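PDB 3MSE: calcium-dependent protein kinase, putative from Plasmodium falciparum, which probably phosphorylates serine and threonine residues of proteins in response to calcium, which its C-terminal EF-hand domain, the part present here, binds. Local coordinates for the interface of chains A and B. Sequence-based numbering; all coordinates share one arbitrary frame. Chains: chain A/B, Calcium-dependent protein kinase, putative.

Contact 1: the interface of chains A and B. Residues chain A 93, 96-97, 102; chain B 24, 27-28, 31.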
ATOM      1  N   THR A  93      -5.868   0.873 -14.336  1.00 37.41           N
ATOM      2  CA  THR A  93      -5.363  -0.222 -13.513  1.00 37.19           C
ATOM      3  C   THR A  93      -4.330  -1.072 -14.267  1.00 35.65           C
ATOM      4  O   THR A  93      -3.319  -1.459 -13.706  1.00 34.89           O
ATOM      5  CB  THR A  93      -6.543  -1.092 -12.979  1.00 37.00           C
ATOM      6  OG1 THR A  93      -7.329  -0.264 -12.120  1.00 40.00           O
ATOM      7  CG2 THR A  93      -6.032  -2.278 -12.169  1.00 37.39           C
ATOM      8  N   MET A  96      -1.067   0.915 -14.750  1.00 34.01           N
ATOM      9  CA  MET A  96      -0.371   1.066 -13.515  1.00 35.04           C
ATOM     10  C   MET A  96       0.280  -0.248 -13.033  1.00 34.30           C
ATOM     11  O   MET A  96       1.363  -0.234 -12.418  1.00 34.12           O
ATOM     12  CB  MET A  96      -1.326   1.725 -12.518  1.00 36.67           C
ATOM     13  CG  MET A  96      -1.651   0.933 -11.353  1.00 42.23           C
ATOM     14  SD  MET A  96      -0.540   1.649 -10.192  1.00 53.67           S
ATOM     15  CE  MET A  96      -0.387   0.222  -9.135  1.00 50.67           C
ATOM     16  N   ALA A  97      -0.347  -1.374 -13.353  1.00 33.32           N
ATOM     17  CA  ALA A  97       0.234  -2.681 -13.094  1.00 33.99           C
ATOM     18  C   ALA A  97       1.621  -2.853 -13.762  1.00 34.10           C
ATOM     19  O   ALA A  97       2.505  -3.460 -13.193  1.00 34.27           O
ATOM     20  CB  ALA A  97      -0.705  -3.772 -13.566  1.00 33.79           C
ATOM     21  N   TRP A 102       7.099  -3.569  -8.238  1.00 41.85           N
ATOM     22  CA  TRP A 102       6.511  -4.500  -7.280  1.00 43.54           C
ATOM     23  C   TRP A 102       7.516  -5.075  -6.278  1.00 45.89           C
ATOM     24  O   TRP A 102       7.123  -5.594  -5.236  1.00 45.72           O
ATOM     25  CB  TRP A 102       5.718  -5.592  -8.020  1.00 43.45           C
ATOM     26  CG  TRP A 102       4.495  -4.998  -8.681  1.00 41.50           C
ATOM     27  CD1 TRP A 102       4.354  -4.655  -9.994  1.00 40.05           C
ATOM     28  CD2 TRP A 102       3.287  -4.602  -8.030  1.00 40.93           C
ATOM     29  NE1 TRP A 102       3.118  -4.083 -10.210  1.00 40.20           N
ATOM     30  CE2 TRP A 102       2.444  -4.043  -9.015  1.00 41.34           C
ATOM     31  CE3 TRP A 102       2.828  -4.672  -6.708  1.00 41.91           C
ATOM     32  CZ2 TRP A 102       1.161  -3.563  -8.716  1.00 42.38           C
ATOM     33  CZ3 TRP A 102       1.556  -4.194  -6.414  1.00 41.08           C
ATOM     34  CH2 TRP A 102       0.736  -3.658  -7.414  1.00 40.85           C
TER
ATOM     35  N   ILE B  24      -0.706  -9.719 -10.988  1.00 32.97           N
ATOM     36  CA  ILE B  24      -0.243  -8.356 -10.699  1.00 31.51           C
ATOM     37  C   ILE B  24      -1.406  -7.351 -10.765  1.00 31.39           C
ATOM     38  O   ILE B  24      -1.479  -6.444  -9.940  1.00 31.07           O
ATOM     39  CB  ILE B  24       0.915  -7.868 -11.675  1.00 31.90           C
ATOM     40  CG1 ILE B  24       2.204  -8.702 -11.529  1.00 30.47           C
ATOM     41  CG2 ILE B  24       1.185  -6.400 -11.469  1.00 29.43           C
ATOM     42  CD1 ILE B  24       3.038  -8.403 -10.266  1.00 35.06           C
ATOM     43  N   MET B  27      -3.423  -7.155  -7.514  1.00 38.67           N
ATOM     44  CA  MET B  27      -2.708  -6.297  -6.571  1.00 39.34           C
ATOM     45  C   MET B  27      -2.782  -4.825  -6.957  1.00 39.87           C
ATOM     46  O   MET B  27      -2.883  -3.946  -6.088  1.00 39.64           O
ATOM     47  CB  MET B  27      -1.260  -6.752  -6.450  1.00 39.95           C
ATOM     48  CG  MET B  27      -1.112  -8.077  -5.744  1.00 40.55           C
ATOM     49  SD  MET B  27       0.627  -8.421  -5.398  1.00 48.88           S
ATOM     50  CE  MET B  27       1.151  -8.997  -7.000  1.00 42.82           C
ATOM     51  N   ALA B  28      -2.745  -4.555  -8.261  1.00 40.32           N
ATOM     52  CA  ALA B  28      -2.824  -3.187  -8.762  1.00 41.23           C
ATOM     53  C   ALA B  28      -4.164  -2.553  -8.420  1.00 42.31           C
ATOM     54  O   ALA B  28      -4.237  -1.353  -8.126  1.00 41.82           O
ATOM     55  CB  ALA B  28      -2.600  -3.146 -10.254  1.00 40.68           C
ATOM     56  N   LEU B  31      -4.014  -1.351  -4.896  1.00 48.74           N
ATOM     57  CA  LEU B  31      -3.235  -0.104  -4.786  1.00 49.27           C
ATOM     58  C   LEU B  31      -4.080   1.099  -5.170  1.00 49.41           C
ATOM     59  O   LEU B  31      -3.964   2.179  -4.586  1.00 49.60           O
ATOM     60  CB  LEU B  31      -1.989  -0.125  -5.690  1.00 49.61           C
ATOM     61  CG  LEU B  31      -0.629  -0.554  -5.133  1.00 50.61           C
ATOM     62  CD1 LEU B  31       0.437  -0.249  -6.148  1.00 52.65           C
ATOM     63  CD2 LEU B  31      -0.293   0.164  -3.844  1.00 51.51           C
TER
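Long helix 18-48 of chain B lies against an EF-hand helix of chain A, 92-99, and the loop that follows, where A:Trp102 stands three residues past the helix end. B:Ile24, B:Met27, B:Ala28 and B:Leu31 recur at spacings of three and four, the stripe with which a helix turns one side to a partner, and A:Trp102 lies against all four. Both branches of B:Ile24 lie over the same face of the indole, at its pyrrole part: CD1 is 3.9 Å above the plane, toward the rim, and CG2 is near the NE1-CE2 bond, 3.6 Å from CE2 of A:Trp102. CG2 is anti to the backbone N and CG1 anti to the carbonyl carbon (chi1 -64°), which spreads the two branches along the ring. Farther out, CH2 of A:Trp102 reaches the helix itself, 3.8 Å from CA of B:Ala28. The benzo end is pinched: CB of B:Met27, on the B:Ile24 side, lies 3.8 Å from CZ3 of A:Trp102, and CD1 of B:Leu31, on the opposite side, is 3.6 Å from CH2 of A:Trp102. The indole N-H is taken within chain A: NE1 of A:Trp102 donates to the carbonyl O of A:Ala97 at 3.1 Å, fairly straight (162° at H) and nearly in the ring plane, which fixes the ring's rotation. Small residues let the two helices approach here; CB of A:Ala97 is 3.9 Å from CB of B:Ala28, and the methyl CG2 of A:Thr93 adds to the same apolar surface. The patch would fasten one chain to its copy, though the structure alone does not show that this dimer forms in the full-length kinase.

Contact 2: the interface of chains A and B. Residues chain A 77-78, 81; chain B 10, 14, 21.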
ATOM      1  N   ARG A  77       5.987  -5.466 -27.423  1.00 31.54           N
ATOM      2  CA  ARG A  77       5.909  -6.422 -26.316  1.00 31.91           C
ATOM      3  C   ARG A  77       5.276  -5.809 -25.067  1.00 31.92           C
ATOM      4  O   ARG A  77       4.549  -6.503 -24.364  1.00 31.47           O
ATOM      5  CB  ARG A  77       7.263  -7.035 -25.961  1.00 31.68           C
ATOM      6  CG  ARG A  77       7.870  -7.878 -27.084  1.00 32.15           C
ATOM      7  CD  ARG A  77       9.278  -8.310 -26.711  1.00 32.79           C
ATOM      8  NE  ARG A  77       9.262  -9.290 -25.636  1.00 33.19           N
ATOM      9  CZ  ARG A  77      10.348  -9.731 -25.008  1.00 34.89           C
ATOM     10  NH1 ARG A  77      11.555  -9.279 -25.353  1.00 33.05           N
ATOM     11  NH2 ARG A  77      10.229 -10.642 -24.047  1.00 32.86           N
ATOM     12  N   ILE A  78       5.572  -4.532 -24.804  1.00 31.15           N
ATOM     13  CA  ILE A  78       4.984  -3.801 -23.685  1.00 31.46           C
ATOM     14  C   ILE A  78       3.459  -3.679 -23.893  1.00 32.27           C
ATOM     15  O   ILE A  78       2.672  -3.962 -22.992  1.00 32.72           O
ATOM     16  CB  ILE A  78       5.642  -2.427 -23.503  1.00 31.08           C
ATOM     17  CG1 ILE A  78       7.069  -2.593 -22.953  1.00 29.51           C
ATOM     18  CG2 ILE A  78       4.822  -1.531 -22.574  1.00 31.00           C
ATOM     19  CD1 ILE A  78       7.903  -1.331 -23.082  1.00 28.04           C
ATOM     20  N   ALA A  81       1.694  -6.993 -23.260  1.00 34.24           N
ATOM     21  CA  ALA A  81       1.703  -7.295 -21.822  1.00 34.72           C
ATOM     22  C   ALA A  81       0.690  -6.439 -21.031  1.00 35.24           C
ATOM     23  O   ALA A  81      -0.019  -6.947 -20.142  1.00 35.15           O
ATOM     24  CB  ALA A  81       3.108  -7.113 -21.253  1.00 34.22           C
TER
ATOM     25  N   MET B  10       8.232  -1.301 -17.068  1.00 31.30           N
ATOM     26  CA  MET B  10       7.527  -1.822 -18.251  1.00 32.00           C
ATOM     27  C   MET B  10       8.306  -2.932 -18.964  1.00 32.23           C
ATOM     28  O   MET B  10       7.735  -3.959 -19.361  1.00 31.75           O
ATOM     29  CB  MET B  10       7.230  -0.702 -19.244  1.00 31.74           C
ATOM     30  CG  MET B  10       6.300   0.360 -18.744  1.00 34.45           C
ATOM     31  SD  MET B  10       6.177   1.627 -19.997  1.00 39.82           S
ATOM     32  CE  MET B  10       5.070   2.844 -19.294  1.00 41.68           C
ATOM     33  N   MET B  14       6.931  -6.799 -19.418  1.00 32.09           N
ATOM     34  CA  MET B  14       6.704  -7.417 -20.732  1.00 31.54           C
ATOM     35  C   MET B  14       7.264  -8.838 -20.838  1.00 31.95           C
ATOM     36  O   MET B  14       6.835  -9.597 -21.687  1.00 32.95           O
ATOM     37  CB  MET B  14       7.258  -6.520 -21.856  1.00 31.82           C
ATOM     38  CG  MET B  14       8.779  -6.714 -22.170  1.00 30.97           C
ATOM     39  SD  MET B  14       9.430  -5.442 -23.283  1.00 35.23           S
ATOM     40  CE  MET B  14      11.159  -5.953 -23.350  1.00 33.40           C
ATOM     41  N   ASN B  21       0.924 -11.581 -14.822  1.00 30.23           N
ATOM     42  CA  ASN B  21       0.512 -10.195 -14.909  1.00 30.53           C
ATOM     43  C   ASN B  21      -0.968  -9.991 -14.537  1.00 30.83           C
ATOM     44  O   ASN B  21      -1.330  -8.957 -14.012  1.00 31.51           O
ATOM     45  CB  ASN B  21       0.846  -9.637 -16.292  1.00 30.33           C
ATOM     46  CG  ASN B  21       2.367  -9.483 -16.503  1.00 30.74           C
ATOM     47  OD1 ASN B  21       3.140  -9.599 -15.557  1.00 27.38           O
ATOM     48  ND2 ASN B  21       2.779  -9.236 -17.735  1.00 30.42           N
TER
HETATM   49  O   HOH W   1       0.537  -9.526 -19.620  1.00 39.38           O
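Over one face of the A:Arg77 guanidinium lies the terminal methyl of B:Met14, CE standing 3.8 Å above the plane and toward the rim, near NH1. The arginine belongs to helix 72-82 of chain A, and its side chain crosses that of B:Met14 at about a right angle. An unbranched, flexible thioether suits this place because it can run along a helix surface and end against a flat cation. In B:Met14, CG sits between the backbone N and the carbonyl carbon (chi1 85°), and the chain is extended beyond it, carrying the sulfur between its neighbours: SD is 3.7 Å from CG1 of A:Ile78 and 3.8 Å from CB of A:Arg77. The backbone of B:Met14 can come close as well, since the facing residue is small, with CB of A:Ala81 3.6 Å from CA of B:Met14. A:Ile78 also turns its CD1 methyl toward CB of B:Met10, at 3.9 Å, extending the apolar strip to helix 4-13. At the polar margin a water joins the chains: ND2 of the B:Asn21 amide donates to water 1 at 2.9 Å, and water 1 lies 2.7 Å from the backbone O of A:Ala81. An amide side chain suits this margin, as its N-H can hold the bridging water. The patch docks the N-terminal region of one chain on an EF-hand helix of the other and so adds to the deposited dimer, whose occurrence outside the crystal the structure alone does not show.

Contact 1 and contact 2 lie about 13 Å apart, measured between the centres of their C-alpha atoms, and form parts of one two-fold symmetric interface. Helix 18-48 of chain B runs through both, giving B:Asn21 to contact 2 and B:Ile24 to B:Leu31 to contact 1. Chain A answers with helix 72-82 in contact 2 and with helix 92-99 and the loop tryptophan after it in contact 1, so its EF-hand region is gripped on two successive helices. With the twin patches, the two chains embrace reciprocally. If the dimer occurs outside the crystal, such coupling could tie the EF-hand region of one chain to its partner's N-terminal helices.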